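Local coordinates for endonuclease 2 (Arabidopsis thaliana, PDB 4CXP), which cleaves RNA and single-stranded DNA, and to a lesser extent double-stranded DNA, into 5'-phosphorylated products as a metal-dependent endonuclease of the S1/P1 nuclease family, at the zinc ion site and the glycan on Asn184. Numbering follows the deposited sequence.

Site 1: the zinc ion site. Residues 1-2, 6, 41, 45, 48, 58, 120, 123-124, 130, 158. With ZN (zinc ion), chain B; ZN (zinc ion), chain C; SO4 (sulfate ion), chain D.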
# COMPACT_ATOMS: atom_id res chain seq x y z
N TRP A 1 1.67 -4.46 2.69
CA TRP A 1 3.08 -4.31 3.10
C TRP A 1 3.21 -4.68 4.56
O TRP A 1 2.24 -4.59 5.32
CB TRP A 1 3.56 -2.87 2.95
CG TRP A 1 3.36 -2.26 1.58
CD1 TRP A 1 2.34 -1.45 1.22
CD2 TRP A 1 4.21 -2.40 0.43
NE1 TRP A 1 2.49 -1.07 -0.08
CE2 TRP A 1 3.63 -1.64 -0.60
CE3 TRP A 1 5.38 -3.10 0.16
CZ2 TRP A 1 4.19 -1.54 -1.86
CZ3 TRP A 1 5.93 -3.00 -1.10
CH2 TRP A 1 5.34 -2.23 -2.09
N GLY A 2 4.43 -5.00 4.97
CA GLY A 2 4.78 -5.04 6.38
C GLY A 2 5.01 -3.66 6.95
O GLY A 2 4.70 -2.62 6.35
N HIS A 6 4.51 0.41 5.15
CA HIS A 6 3.49 1.35 5.61
C HIS A 6 4.08 2.59 6.25
O HIS A 6 3.57 3.69 6.08
CB HIS A 6 2.49 0.68 6.57
CG HIS A 6 1.60 -0.28 5.86
ND1 HIS A 6 0.57 0.14 5.04
CD2 HIS A 6 1.63 -1.62 5.78
CE1 HIS A 6 0.01 -0.93 4.49
NE2 HIS A 6 0.63 -2.01 4.92
N CYS A 41 0.21 3.30 11.21
CA CYS A 41 -0.17 2.84 9.86
C CYS A 41 -0.18 1.32 9.70
O CYS A 41 -0.54 0.86 8.63
CB CYS A 41 0.62 3.56 8.74
SG CYS A 41 -0.06 5.22 8.48
N ASP A 45 -3.82 -3.79 10.34
CA ASP A 45 -3.42 -5.20 10.39
C ASP A 45 -3.70 -5.83 11.76
O ASP A 45 -3.96 -7.03 11.82
CB ASP A 45 -1.95 -5.38 10.03
CG ASP A 45 -1.67 -5.45 8.57
OD1 ASP A 45 -2.57 -5.50 7.73
OD2 ASP A 45 -0.46 -5.46 8.27
N LYS A 48 -7.46 -7.32 12.21
CA LYS A 48 -7.93 -8.34 11.27
C LYS A 48 -8.81 -9.40 11.90
O LYS A 48 -9.65 -9.98 11.21
CB LYS A 48 -6.76 -9.02 10.54
CG LYS A 48 -6.18 -8.20 9.41
CD LYS A 48 -4.97 -8.89 8.82
CE LYS A 48 -4.40 -8.10 7.65
NZ LYS A 48 -3.12 -8.70 7.19
N HIS A 58 -8.08 -5.84 2.85
CA HIS A 58 -6.67 -5.53 2.62
C HIS A 58 -6.20 -5.84 1.21
O HIS A 58 -5.10 -5.44 0.83
CB HIS A 58 -5.77 -6.28 3.61
CG HIS A 58 -5.96 -5.83 5.02
ND1 HIS A 58 -4.97 -5.19 5.73
CD2 HIS A 58 -7.05 -5.88 5.82
CE1 HIS A 58 -5.46 -4.88 6.92
NE2 HIS A 58 -6.72 -5.28 7.00
N HIS A 120 -3.74 2.90 5.82
CA HIS A 120 -3.21 1.57 5.61
C HIS A 120 -3.63 1.02 4.24
O HIS A 120 -2.81 0.45 3.52
CB HIS A 120 -3.73 0.63 6.71
CG HIS A 120 -3.16 -0.74 6.63
ND1 HIS A 120 -1.99 -1.10 7.27
CD2 HIS A 120 -3.60 -1.86 6.01
CE1 HIS A 120 -1.73 -2.37 7.02
NE2 HIS A 120 -2.70 -2.86 6.27
N GLY A 123 -1.90 2.25 1.27
CA GLY A 123 -0.67 1.52 1.13
C GLY A 123 -0.85 0.14 0.53
O GLY A 123 -0.18 -0.22 -0.44
N ASP A 124 -1.76 -0.66 1.08
CA ASP A 124 -1.93 -2.02 0.61
C ASP A 124 -2.31 -2.09 -0.86
O ASP A 124 -1.85 -2.98 -1.56
CB ASP A 124 -2.92 -2.79 1.48
CG ASP A 124 -2.30 -3.46 2.69
OD1 ASP A 124 -1.07 -3.34 2.84
OD2 ASP A 124 -3.06 -4.09 3.44
N HIS A 130 -0.97 -7.53 -3.41
CA HIS A 130 -2.29 -7.30 -2.83
C HIS A 130 -3.39 -7.14 -3.88
O HIS A 130 -4.54 -7.00 -3.51
CB HIS A 130 -2.28 -6.11 -1.87
CG HIS A 130 -1.76 -6.47 -0.51
ND1 HIS A 130 -2.51 -6.33 0.63
CD2 HIS A 130 -0.60 -7.03 -0.12
CE1 HIS A 130 -1.83 -6.79 1.66
NE2 HIS A 130 -0.66 -7.22 1.24
N ASP A 158 5.89 -7.95 0.67
CA ASP A 158 5.48 -7.17 1.84
C ASP A 158 6.70 -6.64 2.61
O ASP A 158 6.64 -5.51 3.11
CB ASP A 158 4.67 -8.01 2.84
CG ASP A 158 3.18 -8.07 2.56
OD1 ASP A 158 2.63 -7.29 1.76
OD2 ASP A 158 2.53 -8.92 3.24
ZN ZN B . -2.83 -4.88 5.43
ZN ZN C . 0.36 -3.89 4.24
S SO4 D . -0.66 -6.68 5.15
O1 SO4 D . -0.09 -7.18 6.45
O2 SO4 D . -2.17 -7.11 5.03
O3 SO4 D . 0.32 -7.12 4.07
O4 SO4 D . -0.70 -5.19 5.23
O HOH W 1 2.50 -7.96 6.15
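The S1/P1-type active site is a zinc cluster built round the mature N-terminus itself. Trp1 folds back on the chain C zinc as a main-chain chelate, giving its alpha-amino N at 2.1 Å and its carbonyl O at 2.3 Å. The indole is turned away from the metal and fixed by its ring NH, NE1, which reaches Gly123 O at 2.8 Å in a bent bond from above the carbonyl plane. Helix 3-15 then returns His6, whose NE2 joins the same ion, while helix 111-124 sends Asp124 between the metals. The Asp124 carboxylate is split, OD1 to the chain C zinc and OD2 to the chain B zinc, and so spans ions 3.5 Å apart (ZN of chain B to ZN of chain C).

The near-octahedral chain B ion also takes Asp45 OD1, His58 ND1 and His120 NE2. On the helix, His120 CG is anti to the backbone N (chi1 -175°), and its far nitrogen ND1 donates to Cys41 O, which lies in the imidazole plane, in a nearly straight bond (2.8 Å) that fixes the ring's rotation. The rings of His120 and His6 overlap face to face, offset toward their rims.

A partly occupied sulfate, probably from crystallisation, sits where a phosphate could be expected. Its O4 bridges both zincs, and O2 adds a second contact to the chain B ion. Extended Lys48 lays CE over the centre of the His58 ring and brings NZ to sulfate O2 at 2.8 Å. Asp45 OD2 and sulfate O1 can both only accept unless one carries a proton, so their close approach may reflect partial occupancy or a shared proton. Asp158 OD1 receives the amino N of Trp1 from above the carboxylate plane. Asp158 and His130, with His154, also bind a further zinc, so the amino terminus is tied to a neighbouring metal site. His130 is oriented from behind: its ND1 donates to His58 O at 2.7 Å, 173° at the hydrogen.

Site 2: the glycan on Asn184. Residues 170, 180-181, 184, 188-189, 241, 244. With NAG (2-acetamido-2-deoxy-beta-D-glucopyranose), chain E; NAG (2-acetamido-2-deoxy-beta-D-glucopyranose), chain F; BMA (beta-D-mannopyranose), chain G.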
# COMPACT_ATOMS: atom_id res chain seq x y z
N TYR A 170 20.95 0.84 2.84
CA TYR A 170 20.76 2.01 3.67
C TYR A 170 21.38 1.87 5.05
O TYR A 170 21.19 2.74 5.90
CB TYR A 170 19.28 2.44 3.76
CG TYR A 170 18.75 2.83 2.39
CD1 TYR A 170 18.92 4.12 1.90
CD2 TYR A 170 18.12 1.92 1.58
CE1 TYR A 170 18.48 4.47 0.63
CE2 TYR A 170 17.69 2.26 0.32
CZ TYR A 170 17.86 3.53 -0.16
OH TYR A 170 17.41 3.86 -1.41
N ALA A 180 15.51 9.29 0.43
CA ALA A 180 15.88 9.10 -0.96
C ALA A 180 14.64 9.13 -1.86
O ALA A 180 14.67 9.68 -2.97
CB ALA A 180 16.65 7.81 -1.13
N LEU A 181 13.54 8.54 -1.41
CA LEU A 181 12.29 8.60 -2.15
C LEU A 181 11.79 10.04 -2.26
O LEU A 181 11.35 10.46 -3.33
CB LEU A 181 11.24 7.69 -1.52
CG LEU A 181 11.51 6.20 -1.62
CD1 LEU A 181 10.62 5.43 -0.69
CD2 LEU A 181 11.34 5.72 -3.05
N ASN A 184 13.76 11.91 -4.83
CA ASN A 184 13.40 11.55 -6.18
C ASN A 184 12.02 12.06 -6.60
O ASN A 184 11.82 12.42 -7.74
CB ASN A 184 13.52 10.05 -6.38
CG ASN A 184 14.96 9.62 -6.59
OD1 ASN A 184 15.86 10.44 -6.63
ND2 ASN A 184 15.17 8.31 -6.72
N GLU A 188 13.50 13.67 -9.76
CA GLU A 188 13.49 12.66 -10.82
C GLU A 188 12.12 12.41 -11.41
O GLU A 188 11.99 12.11 -12.59
CB GLU A 188 14.05 11.33 -10.29
CG GLU A 188 15.50 11.38 -9.85
CD GLU A 188 16.46 11.71 -10.97
OE1 GLU A 188 16.20 11.32 -12.12
OE2 GLU A 188 17.50 12.34 -10.68
N TRP A 189 11.10 12.51 -10.56
CA TRP A 189 9.78 12.02 -10.91
C TRP A 189 8.71 13.11 -10.94
O TRP A 189 7.53 12.79 -10.91
CB TRP A 189 9.34 10.91 -9.95
CG TRP A 189 10.31 9.78 -9.82
CD1 TRP A 189 11.16 9.30 -10.77
CD2 TRP A 189 10.52 9.00 -8.65
NE1 TRP A 189 11.91 8.27 -10.24
CE2 TRP A 189 11.54 8.07 -8.94
CE3 TRP A 189 9.98 9.01 -7.37
CZ2 TRP A 189 12.00 7.15 -8.02
CZ3 TRP A 189 10.43 8.11 -6.46
CH2 TRP A 189 11.43 7.18 -6.78
N PRO A 241 13.48 -1.08 -7.97
CA PRO A 241 12.89 0.16 -8.48
C PRO A 241 11.38 0.17 -8.48
O PRO A 241 10.78 1.22 -8.27
CB PRO A 241 13.48 0.30 -9.89
CG PRO A 241 14.76 -0.45 -9.83
CD PRO A 241 14.48 -1.61 -8.91
N TYR A 244 10.28 0.86 -4.94
CA TYR A 244 10.40 2.30 -4.73
C TYR A 244 9.23 3.07 -5.36
O TYR A 244 8.65 3.95 -4.74
CB TYR A 244 11.70 2.81 -5.30
CG TYR A 244 13.00 2.42 -4.63
CD1 TYR A 244 13.09 2.07 -3.29
CD2 TYR A 244 14.17 2.49 -5.36
CE1 TYR A 244 14.33 1.80 -2.71
CE2 TYR A 244 15.41 2.24 -4.78
CZ TYR A 244 15.47 1.90 -3.46
OH TYR A 244 16.70 1.68 -2.84
C1 NAG E . 16.52 7.84 -6.99
C2 NAG E . 16.63 6.34 -6.73
C3 NAG E . 18.02 5.85 -7.12
C4 NAG E . 18.32 6.24 -8.56
C5 NAG E . 18.08 7.73 -8.77
C6 NAG E . 18.24 8.17 -10.22
C7 NAG E . 15.12 5.77 -4.92
C8 NAG E . 14.93 5.47 -3.47
N2 NAG E . 16.35 6.02 -5.35
O3 NAG E . 18.10 4.45 -6.93
O4 NAG E . 19.67 5.91 -8.83
O5 NAG E . 16.75 8.05 -8.38
O6 NAG E . 17.36 7.45 -11.05
O7 NAG E . 14.13 5.84 -5.67
C1 NAG F . 19.84 5.19 -10.05
C2 NAG F . 21.32 5.20 -10.40
C3 NAG F . 21.58 4.32 -11.62
C4 NAG F . 20.89 2.95 -11.52
C5 NAG F . 19.44 3.09 -11.04
C6 NAG F . 18.75 1.76 -10.76
C7 NAG F . 22.70 7.22 -9.99
C8 NAG F . 23.01 8.62 -10.46
N2 NAG F . 21.77 6.56 -10.68
O3 NAG F . 22.97 4.18 -11.81
O4 NAG F . 20.86 2.41 -12.83
O5 NAG F . 19.42 3.86 -9.84
O6 NAG F . 17.35 1.93 -10.62
O7 NAG F . 23.31 6.75 -9.03
C1 BMA G . 21.33 1.07 -12.99
C2 BMA G . 20.68 0.47 -14.24
C3 BMA G . 21.17 -0.94 -14.54
C4 BMA G . 22.69 -0.95 -14.56
C5 BMA G . 23.31 -0.18 -13.39
C6 BMA G . 24.80 0.04 -13.63
O2 BMA G . 20.99 1.31 -15.33
O3 BMA G . 20.69 -1.44 -15.78
O4 BMA G . 23.09 -2.30 -14.53
O5 BMA G . 22.72 1.10 -13.16
O6 BMA G . 25.01 0.85 -14.76
O HOH W 2 18.50 5.53 -3.36
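Asn184, on helix 176-187, carries the covalent attachment: its side-chain nitrogen ND2 is joined to C1 of the chain E NAG by a 1.5 Å N-glycosidic bond. Its CG is anti to the carbonyl carbon (chi1 -79°), which lays CB against a face of the Trp189 indole. The acetamide nitrogen N2 of this sugar is held through a water, which it meets at 3.0 Å in a nearly straight bond. Tyr170 OH grips the same water at 2.8 Å and donates to Tyr244 OH at 2.7 Å, so the two phenols are tied tip to tip, with the Tyr244 oxygen at the edge of the Tyr170 ring.

Outward from this polar chain, the acetamide methyl C8 comes down over the centre of the Tyr244 ring, 3.4 Å from its centroid, a CH-pi contact. Leu181 CD2 (3.6 Å) and Ala180 CB (3.7 Å) close round C8 from the helix. Trp189 brings CH2 and CZ2 of its six-membered ring up to the acetamide oxygen O7.

Farther along, O3 of the first NAG donates to the ring oxygen O5 of the chain F NAG at 3.2 Å, restraining the linkage. The second sugar touches little protein beyond Pro241 CG, and the poorly ordered BMA touches none. The site is a genuine N-glycosylation site whose largely buried first sugar packs on Tyr244 and Trp189, probably shields them from solvent, and probably aids stability and solubility.

The C-alpha centres of site 1 and site 2 lie about 20 Å apart in the same monomer, and the two have no residue in common. Helix 153-169 connects them: it carries Asp158 of site 1, and its end passes directly into Tyr170 of site 2. The remaining elements differ, with site 1 drawing on the N-terminus, helices 3-15 and 111-124 and several 3-10 turns, and site 2 on helices 176-187 and 233-262. The sugar chain leads away from the metals, so a direct part in catalysis is unlikely, and the glycan probably leaves the active-site cleft clear for nucleic acid.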